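Local structure of probable transcriptional regulator (Rhodococcus jostii, 3ON2) at residues 145-150 against 191-196. The protein is of uncharacterised function but probably binds DNA as a transcriptional regulator of the TetR family. Numbering follows the deposited sequence.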
loop_
_atom_site.group_PDB
_atom_site.type_symbol
_atom_site.label_atom_id
_atom_site.label_comp_id
_atom_site.label_asym_id
_atom_site.label_seq_id
_atom_site.Cartn_x
_atom_site.Cartn_y
_atom_site.Cartn_z
ATOM N N ALA A 145 -20.587 -16.568 -2.469
ATOM C CA ALA A 145 -20.394 -17.694 -3.377
ATOM C C ALA A 145 -20.385 -19.042 -2.634
ATOM O O ALA A 145 -20.441 -20.103 -3.268
ATOM C CB ALA A 145 -19.128 -17.523 -4.187
ATOM N N GLY A 146 -20.315 -19.005 -1.303
ATOM C CA GLY A 146 -20.289 -20.229 -0.504
ATOM C C GLY A 146 -18.963 -20.969 -0.508
ATOM O O GLY A 146 -18.917 -22.156 -0.181
ATOM N N ASP A 147 -17.879 -20.277 -0.873
ATOM C CA ASP A 147 -16.537 -20.897 -0.926
ATOM C C ASP A 147 -15.914 -21.007 0.464
ATOM O O ASP A 147 -15.169 -21.949 0.762
ATOM C CB ASP A 147 -15.594 -20.130 -1.872
ATOM C CG ASP A 147 -15.756 -20.539 -3.344
ATOM O OD1 ASP A 147 -16.583 -21.429 -3.644
ATOM O OD2 ASP A 147 -15.046 -19.972 -4.216
ATOM N N ILE A 148 -16.222 -20.036 1.313
ATOM C CA ILE A 148 -15.726 -20.045 2.674
ATOM C C ILE A 148 -16.872 -20.010 3.679
ATOM O O ILE A 148 -17.999 -19.658 3.331
ATOM C CB ILE A 148 -14.692 -18.896 2.948
ATOM C CG1 ILE A 148 -15.303 -17.504 2.716
ATOM C CG2 ILE A 148 -13.421 -19.103 2.119
ATOM C CD1 ILE A 148 -14.426 -16.332 3.237
ATOM N N GLY A 149 -16.567 -20.353 4.924
ATOM C CA GLY A 149 -17.559 -20.394 6.000
ATOM C C GLY A 149 -17.958 -19.040 6.557
ATOM O O GLY A 149 -17.369 -18.016 6.206
ATOM N N PRO A 150 -18.966 -19.028 7.440
ATOM C CA PRO A 150 -19.574 -17.799 7.982
ATOM C C PRO A 150 -18.631 -17.051 8.905
ATOM O O PRO A 150 -17.635 -17.616 9.371
ATOM C CB PRO A 150 -20.759 -18.328 8.810
ATOM C CG PRO A 150 -20.961 -19.758 8.337
ATOM C CD PRO A 150 -19.585 -20.241 8.010
ATOM N N THR A 191 -2.771 -22.176 3.756
ATOM C CA THR A 191 -3.190 -22.515 5.107
ATOM C C THR A 191 -4.402 -21.656 5.510
ATOM O O THR A 191 -5.365 -22.165 6.092
ATOM C CB THR A 191 -2.010 -22.346 6.092
ATOM O OG1 THR A 191 -0.923 -23.192 5.663
ATOM C CG2 THR A 191 -2.407 -22.739 7.484
ATOM N N PHE A 192 -4.338 -20.361 5.203
ATOM C CA PHE A 192 -5.453 -19.433 5.402
ATOM C C PHE A 192 -6.696 -19.946 4.661
ATOM O O PHE A 192 -7.769 -20.073 5.251
ATOM C CB PHE A 192 -5.058 -18.035 4.885
ATOM C CG PHE A 192 -6.043 -16.924 5.240
ATOM C CD1 PHE A 192 -6.294 -16.579 6.565
ATOM C CD2 PHE A 192 -6.694 -16.212 4.236
ATOM C CE1 PHE A 192 -7.191 -15.531 6.877
ATOM C CE2 PHE A 192 -7.575 -15.170 4.541
ATOM C CZ PHE A 192 -7.819 -14.836 5.868
ATOM N N TRP A 193 -6.543 -20.279 3.386
ATOM C CA TRP A 193 -7.706 -20.707 2.579
ATOM C C TRP A 193 -8.347 -21.944 3.223
ATOM O O TRP A 193 -9.577 -21.994 3.437
ATOM C CB TRP A 193 -7.322 -20.980 1.105
ATOM C CG TRP A 193 -8.505 -21.482 0.359
ATOM C CD1 TRP A 193 -8.829 -22.799 0.101
ATOM C CD2 TRP A 193 -9.592 -20.698 -0.141
ATOM N NE1 TRP A 193 -10.039 -22.864 -0.554
ATOM C CE2 TRP A 193 -10.531 -21.595 -0.710
ATOM C CE3 TRP A 193 -9.867 -19.323 -0.161
ATOM C CZ2 TRP A 193 -11.722 -21.157 -1.321
ATOM C CZ3 TRP A 193 -11.063 -18.890 -0.761
ATOM C CH2 TRP A 193 -11.962 -19.811 -1.344
ATOM N N ARG A 194 -7.515 -22.929 3.555
ATOM C CA ARG A 194 -7.981 -24.156 4.229
ATOM C C ARG A 194 -8.687 -23.896 5.560
ATOM O O ARG A 194 -9.702 -24.544 5.881
ATOM C CB ARG A 194 -6.831 -25.138 4.456
ATOM C CG ARG A 194 -6.375 -25.881 3.217
ATOM C CD ARG A 194 -5.247 -26.874 3.605
ATOM N NE ARG A 194 -4.073 -26.744 2.756
ATOM C CZ ARG A 194 -2.832 -26.501 3.192
ATOM N NH1 ARG A 194 -2.560 -26.372 4.492
ATOM N NH2 ARG A 194 -1.849 -26.406 2.315
ATOM N N GLY A 195 -8.165 -22.948 6.329
ATOM C CA GLY A 195 -8.754 -22.612 7.628
ATOM C C GLY A 195 -10.098 -21.908 7.515
ATOM O O GLY A 195 -10.888 -21.915 8.462
ATOM N N LEU A 196 -10.356 -21.289 6.362
ATOM C CA LEU A 196 -11.647 -20.644 6.130
ATOM C C LEU A 196 -12.610 -21.489 5.321
ATOM O O LEU A 196 -13.805 -21.315 5.473
ATOM C CB LEU A 196 -11.500 -19.309 5.414
ATOM C CG LEU A 196 -10.537 -18.266 5.980
ATOM C CD1 LEU A 196 -10.331 -17.230 4.902
ATOM C CD2 LEU A 196 -11.050 -17.624 7.302
HETATM O O HOH W 1 -14.747 -18.401 7.128
#
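The backbone of Gly149 meets that of Leu196: Gly149 N donates to Leu196 O at 3.0 Å, nearly straight at 172°. Leu196 ends helix 181-196, and the irregular loop 145-150 runs past that end. The same carbonyl oxygen also meets Ile148 CB. A water donates weakly to Gly149 O and, over a longer distance, weakly to Leu196 O.

Ile148 is the buried residue of the contact. Its CG2 branch does most of the touching. Ile148 CG2 is anti to the carbonyl carbon and lies over one face of the Trp193 indole, 4.0 Å from the centroid of the six-membered ring and 25° off the normal, a CH-pi contact. The nearest ring atom is CZ3. The same methyl, Ile148 CG2, packs against Leu196 CB at 3.8 Å. The Ile148 and Leu196 side chains lie side by side and point the same way.

The loop follows helix 122-144, which closes in a Schellman motif. Gly146, with phi 76°, is its C-prime residue; Asp147 N reaches back to Ala142 O and Gly146 N to Gln143 O. Segment 145-150 falls in the range of the tetracyclin repressor-like C-terminal domain, and the chain as a whole is helical, without strands. The contact joins the loop before helix 153-172 to the last turns of helix 181-196.

Asp147 comes to the indole at its edge, near the ring plane, with Asp147 CB 3.7 Å from Trp193 CH2. Trp193 CG is anti to the backbone N, and the end of the indole comes nearer the loop than the direction of its CB would suggest. Phe90 of helix 86-103 meets the Trp193 ring edge-to-face, and Ala86 touches both Asp147 and Trp193. On the loop side, Ile148 also packs on Val139 and Ala142 of helix 122-144.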